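Local coordinates for Ice-binding protein (Colwellia, PDB 3WP9), which binds to the surface of ice crystals, inhibits their growth and prevents larger ice grains from forming at the expense of smaller ones, at residues W165-F179 / V183-V197. Numbering follows the deposited sequence.
Sequences WQVAGYTALGTYASF and VLSKTLISVNTGTTV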
loop_
_atom_site.group_PDB
_atom_site.type_symbol
_atom_site.label_atom_id
_atom_site.label_comp_id
_atom_site.label_asym_id
_atom_site.label_seq_id
_atom_site.Cartn_x
_atom_site.Cartn_y
_atom_site.Cartn_z
ATOM N N TRP A 165 6.194 3.232 0.494
ATOM C CA TRP A 165 6.746 2.663 -0.739
ATOM C C TRP A 165 6.164 3.487 -1.868
ATOM O O TRP A 165 4.949 3.447 -2.131
ATOM C CB TRP A 165 6.320 1.218 -0.955
ATOM C CG TRP A 165 6.672 0.254 0.224
ATOM C CD1 TRP A 165 5.930 -0.007 1.306
ATOM C CD2 TRP A 165 7.805 -0.580 0.256
ATOM N NE1 TRP A 165 6.551 -0.993 2.066
ATOM C CE2 TRP A 165 7.707 -1.351 1.435
ATOM C CE3 TRP A 165 8.898 -0.769 -0.594
ATOM C CZ2 TRP A 165 8.682 -2.287 1.771
ATOM C CZ3 TRP A 165 9.834 -1.680 -0.294
ATOM C CH2 TRP A 165 9.729 -2.441 0.914
ATOM N N GLN A 166 7.033 4.287 -2.439
ATOM C CA GLN A 166 6.655 5.129 -3.604
ATOM C C GLN A 166 7.165 4.412 -4.857
ATOM O O GLN A 166 8.347 4.295 -5.081
ATOM C CB GLN A 166 7.283 6.548 -3.415
ATOM C CG GLN A 166 7.118 7.435 -4.667
ATOM C CD GLN A 166 8.313 7.376 -5.601
ATOM O OE1 GLN A 166 9.500 7.545 -5.165
ATOM N NE2 GLN A 166 8.041 7.190 -6.862
ATOM N N VAL A 167 6.217 3.915 -5.669
ATOM C CA VAL A 167 6.568 3.009 -6.771
ATOM C C VAL A 167 6.022 3.651 -8.045
ATOM O O VAL A 167 4.823 3.829 -8.251
ATOM C CB VAL A 167 5.922 1.619 -6.555
ATOM C CG1 VAL A 167 6.354 0.676 -7.663
ATOM C CG2 VAL A 167 6.316 1.062 -5.118
ATOM N N ALA A 168 6.962 4.004 -8.890
ATOM C CA ALA A 168 6.587 4.658 -10.160
ATOM C C ALA A 168 6.064 3.692 -11.211
ATOM O O ALA A 168 5.354 4.139 -12.134
ATOM C CB ALA A 168 7.794 5.484 -10.660
ATOM N N GLY A 169 6.412 2.381 -11.101
ATOM C CA GLY A 169 5.881 1.292 -11.935
ATOM C C GLY A 169 4.698 0.636 -11.323
ATOM O O GLY A 169 3.766 1.337 -10.852
ATOM N N TYR A 170 4.639 -0.708 -11.372
ATOM C CA TYR A 170 3.545 -1.398 -10.683
ATOM C C TYR A 170 4.169 -1.988 -9.389
ATOM O O TYR A 170 5.353 -2.123 -9.273
ATOM C CB TYR A 170 2.952 -2.540 -11.495
ATOM C CG TYR A 170 3.986 -3.600 -11.929
ATOM C CD1 TYR A 170 4.434 -4.565 -11.020
ATOM C CD2 TYR A 170 4.521 -3.632 -13.202
ATOM C CE1 TYR A 170 5.357 -5.522 -11.376
ATOM C CE2 TYR A 170 5.473 -4.576 -13.594
ATOM C CZ TYR A 170 5.927 -5.536 -12.708
ATOM O OH TYR A 170 6.944 -6.479 -13.004
ATOM N N THR A 171 3.295 -2.385 -8.514
ATOM C CA THR A 171 3.681 -3.227 -7.325
ATOM C C THR A 171 2.984 -4.602 -7.501
ATOM O O THR A 171 1.758 -4.619 -7.750
ATOM C CB THR A 171 3.132 -2.540 -6.103
ATOM O OG1 THR A 171 3.794 -1.286 -5.976
ATOM C CG2 THR A 171 3.474 -3.390 -4.876
ATOM N N ALA A 172 3.745 -5.701 -7.423
ATOM C CA ALA A 172 3.210 -7.051 -7.581
ATOM C C ALA A 172 3.783 -7.872 -6.406
ATOM O O ALA A 172 4.967 -8.082 -6.333
ATOM C CB ALA A 172 3.572 -7.667 -8.953
ATOM N N LEU A 173 2.873 -8.384 -5.597
ATOM C CA LEU A 173 3.281 -9.258 -4.485
ATOM C C LEU A 173 2.838 -10.670 -4.837
ATOM O O LEU A 173 1.700 -10.887 -5.338
ATOM C CB LEU A 173 2.537 -8.743 -3.245
ATOM C CG LEU A 173 2.593 -7.223 -2.921
ATOM C CD1 LEU A 173 1.888 -6.997 -1.589
ATOM C CD2 LEU A 173 4.048 -6.782 -2.875
ATOM N N GLY A 174 3.715 -11.614 -4.554
ATOM C CA GLY A 174 3.560 -13.036 -4.846
ATOM C C GLY A 174 2.520 -13.683 -3.919
ATOM O O GLY A 174 1.681 -13.009 -3.322
ATOM N N THR A 175 2.551 -15.018 -3.929
ATOM C CA THR A 175 1.566 -15.767 -3.156
ATOM C C THR A 175 2.085 -16.066 -1.746
ATOM O O THR A 175 3.255 -16.278 -1.532
ATOM C CB THR A 175 1.245 -17.083 -3.807
ATOM O OG1 THR A 175 2.412 -17.885 -4.058
ATOM C CG2 THR A 175 0.466 -16.855 -5.208
ATOM N N TYR A 176 1.132 -16.150 -0.848
ATOM C CA TYR A 176 1.413 -16.579 0.541
ATOM C C TYR A 176 2.574 -15.778 1.172
ATOM O O TYR A 176 3.413 -16.299 1.917
ATOM C CB TYR A 176 1.586 -18.092 0.590
ATOM C CG TYR A 176 0.367 -18.799 0.071
ATOM C CD1 TYR A 176 -0.802 -18.802 0.813
ATOM C CD2 TYR A 176 0.397 -19.451 -1.167
ATOM C CE1 TYR A 176 -1.970 -19.439 0.338
ATOM C CE2 TYR A 176 -0.725 -20.105 -1.631
ATOM C CZ TYR A 176 -1.884 -20.076 -0.906
ATOM O OH TYR A 176 -2.966 -20.748 -1.396
ATOM N N ALA A 177 2.619 -14.473 0.842
ATOM C CA ALA A 177 3.642 -13.585 1.332
ATOM C C ALA A 177 3.036 -12.730 2.398
ATOM O O ALA A 177 1.831 -12.825 2.715
ATOM C CB ALA A 177 4.152 -12.701 0.131
ATOM N N SER A 178 3.852 -11.872 2.994
ATOM C CA SER A 178 3.377 -10.905 3.989
ATOM C C SER A 178 4.122 -9.577 3.781
ATOM O O SER A 178 5.384 -9.576 3.624
ATOM C CB SER A 178 3.717 -11.454 5.386
ATOM O OG SER A 178 3.083 -10.609 6.320
ATOM N N PHE A 179 3.302 -8.545 3.635
ATOM C CA PHE A 179 3.834 -7.251 3.260
ATOM C C PHE A 179 3.374 -6.197 4.265
ATOM O O PHE A 179 2.232 -6.238 4.783
ATOM C CB PHE A 179 3.413 -6.916 1.791
ATOM C CG PHE A 179 4.089 -5.665 1.244
ATOM C CD1 PHE A 179 5.292 -5.744 0.557
ATOM C CD2 PHE A 179 3.457 -4.424 1.437
ATOM C CE1 PHE A 179 5.883 -4.560 0.023
ATOM C CE2 PHE A 179 4.037 -3.271 0.930
ATOM C CZ PHE A 179 5.262 -3.340 0.274
ATOM N N VAL A 183 1.632 1.610 0.371
ATOM C CA VAL A 183 2.018 1.535 -1.046
ATOM C C VAL A 183 1.326 2.650 -1.810
ATOM O O VAL A 183 0.067 2.695 -1.894
ATOM C CB VAL A 183 1.642 0.193 -1.655
ATOM C CG1 VAL A 183 2.210 0.006 -3.055
ATOM C CG2 VAL A 183 2.201 -0.931 -0.764
ATOM N N LEU A 184 2.164 3.577 -2.222
ATOM C CA LEU A 184 1.767 4.742 -3.127
ATOM C C LEU A 184 2.238 4.367 -4.507
ATOM O O LEU A 184 3.380 4.571 -4.914
ATOM C CB LEU A 184 2.405 6.051 -2.646
ATOM C CG LEU A 184 1.767 6.435 -1.308
ATOM C CD1 LEU A 184 2.808 7.295 -0.601
ATOM C CD2 LEU A 184 0.423 7.174 -1.508
ATOM N N SER A 185 1.384 3.650 -5.239
ATOM C CA SER A 185 1.778 3.149 -6.577
ATOM C C SER A 185 1.253 4.097 -7.642
ATOM O O SER A 185 0.093 4.493 -7.573
ATOM C CB SER A 185 1.103 1.773 -6.862
ATOM O OG SER A 185 1.539 1.295 -8.121
ATOM N N LYS A 186 2.081 4.373 -8.604
ATOM C CA LYS A 186 1.656 5.240 -9.721
ATOM C C LYS A 186 0.704 4.495 -10.634
ATOM O O LYS A 186 -0.082 5.116 -11.397
ATOM C CB LYS A 186 2.887 5.741 -10.471
ATOM C CG LYS A 186 2.550 6.670 -11.662
ATOM C CD LYS A 186 2.863 8.131 -11.409
ATOM C CE LYS A 186 1.835 8.713 -10.463
ATOM N NZ LYS A 186 1.583 10.210 -10.530
ATOM N N THR A 187 0.886 3.188 -10.705
ATOM C CA THR A 187 -0.025 2.412 -11.564
ATOM C C THR A 187 -0.762 1.385 -10.698
ATOM O O THR A 187 -1.492 1.816 -9.730
ATOM C CB THR A 187 0.624 1.745 -12.829
ATOM O OG1 THR A 187 1.580 0.770 -12.483
ATOM C CG2 THR A 187 1.367 2.795 -13.744
ATOM N N LEU A 188 -0.588 0.096 -11.018
ATOM C CA LEU A 188 -1.411 -0.928 -10.382
ATOM C C LEU A 188 -0.755 -1.543 -9.146
ATOM O O LEU A 188 0.453 -1.505 -9.029
ATOM C CB LEU A 188 -1.872 -2.025 -11.329
ATOM C CG LEU A 188 -0.986 -3.081 -11.851
ATOM C CD1 LEU A 188 -0.314 -3.803 -10.697
ATOM C CD2 LEU A 188 -1.811 -4.176 -12.556
ATOM N N ILE A 189 -1.593 -2.100 -8.313
ATOM C CA ILE A 189 -1.065 -2.918 -7.206
ATOM C C ILE A 189 -1.731 -4.263 -7.328
ATOM O O ILE A 189 -2.969 -4.323 -7.282
ATOM C CB ILE A 189 -1.315 -2.284 -5.787
ATOM C CG1 ILE A 189 -0.648 -0.908 -5.675
ATOM C CG2 ILE A 189 -0.849 -3.262 -4.662
ATOM C CD1 ILE A 189 -1.201 -0.106 -4.465
ATOM N N SER A 190 -0.916 -5.346 -7.479
ATOM C CA SER A 190 -1.453 -6.666 -7.638
ATOM C C SER A 190 -0.979 -7.463 -6.416
ATOM O O SER A 190 0.231 -7.468 -6.157
ATOM C CB SER A 190 -0.855 -7.289 -8.963
ATOM O OG SER A 190 -1.084 -8.668 -9.010
ATOM N N VAL A 191 -1.940 -8.180 -5.799
ATOM C CA VAL A 191 -1.589 -8.975 -4.600
ATOM C C VAL A 191 -2.059 -10.422 -4.949
ATOM O O VAL A 191 -3.210 -10.613 -5.261
ATOM C CB VAL A 191 -2.300 -8.431 -3.374
ATOM C CG1 VAL A 191 -1.681 -9.097 -2.146
ATOM C CG2 VAL A 191 -2.088 -6.943 -3.253
ATOM N N ASN A 192 -1.151 -11.376 -4.973
ATOM C CA ASN A 192 -1.476 -12.743 -5.371
ATOM C C ASN A 192 -1.964 -13.621 -4.209
ATOM O O ASN A 192 -1.960 -13.189 -2.974
ATOM C CB ASN A 192 -0.345 -13.312 -6.211
ATOM C CG ASN A 192 -0.476 -12.909 -7.688
ATOM O OD1 ASN A 192 -1.417 -12.223 -8.086
ATOM N ND2 ASN A 192 0.461 -13.425 -8.506
ATOM N N THR A 193 -2.365 -14.821 -4.539
ATOM C CA THR A 193 -3.190 -15.671 -3.656
ATOM C C THR A 193 -2.621 -15.817 -2.238
ATOM O O THR A 193 -1.440 -16.208 -2.068
ATOM C CB THR A 193 -3.176 -17.079 -4.268
ATOM O OG1 THR A 193 -3.654 -16.993 -5.627
ATOM C CG2 THR A 193 -4.029 -18.060 -3.461
ATOM N N GLY A 194 -3.491 -15.502 -1.266
ATOM C CA GLY A 194 -3.163 -15.829 0.121
ATOM C C GLY A 194 -2.302 -14.862 0.875
ATOM O O GLY A 194 -2.126 -14.989 2.135
ATOM N N THR A 195 -1.773 -13.844 0.203
ATOM C CA THR A 195 -0.881 -12.909 0.859
ATOM C C THR A 195 -1.608 -11.992 1.860
ATOM O O THR A 195 -2.781 -11.659 1.712
ATOM C CB THR A 195 -0.155 -12.105 -0.254
ATOM O OG1 THR A 195 0.753 -13.021 -0.860
ATOM C CG2 THR A 195 0.598 -10.831 0.212
ATOM N N THR A 196 -0.835 -11.599 2.886
ATOM C CA THR A 196 -1.366 -10.651 3.846
ATOM C C THR A 196 -0.631 -9.310 3.698
ATOM O O THR A 196 0.615 -9.273 3.461
ATOM C CB THR A 196 -0.979 -11.146 5.241
ATOM O OG1 THR A 196 -1.679 -12.366 5.466
ATOM C CG2 THR A 196 -1.395 -10.092 6.340
ATOM N N VAL A 197 -1.422 -8.239 3.748
ATOM C CA VAL A 197 -0.804 -6.949 3.737
ATOM C C VAL A 197 -1.271 -6.198 5.032
ATOM O O VAL A 197 -2.452 -6.112 5.284
ATOM C CB VAL A 197 -1.267 -6.120 2.519
ATOM C CG1 VAL A 197 -0.754 -4.672 2.675
ATOM C CG2 VAL A 197 -0.785 -6.829 1.242
HETATM O O HOH W 1 1.159 -10.033 -8.018
HETATM O O HOH W 2 0.242 -14.894 4.493
#
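Thr195 reaches from one coil of the right-handed beta-helix to Gly174 and Ala177 of the coil before it, and its side chain can be followed atom by atom. Thr195 CB lies 3.6 Å from Ala177 O. A chi1 of -71° sets OG1 beside the backbone N, within reach of both Gly174 O and Ala177 N, and leaves CG2 for the carbonyl of Ala177. Thr195 OG1 donates to Gly174 O at 2.6 Å. Thr195 OG1 also accepts from Ala177 N at 2.9 Å, through a nearly straight bond. Thr195 CG2 packs 3.4 Å from Ala177 O. Threonine suits this buried place because one hydroxyl satisfies two backbone groups of the loop at 174-177 while the methyl packs against the Ala177 carbonyl.

Around the same bend Thr193 O accepts from Tyr176 N and also sits over the centre of the Tyr176 ring, 3.7 Å above its plane. Gly194, at positive phi in a type II turn and without a side chain, lets the ring pass close, Tyr176 CE1 lying 3.8 Å from Gly194 CA. Thr193 OG1 bonds Gln210 OE1 of the next coil.

On either side of this bend parallel strands are stacked in register by backbone bonds such as Ser190 N to Thr171 O. Inside, Leu173 CD1 meets Val197 CG2 at 3.9 Å, and Phe179 reaches across the interior to Val183 of strand 183-185. Thr193 to Thr196 probably form an ice-binding motif, and Thr195, by bonding two backbone groups, probably helps hold this bend in shape.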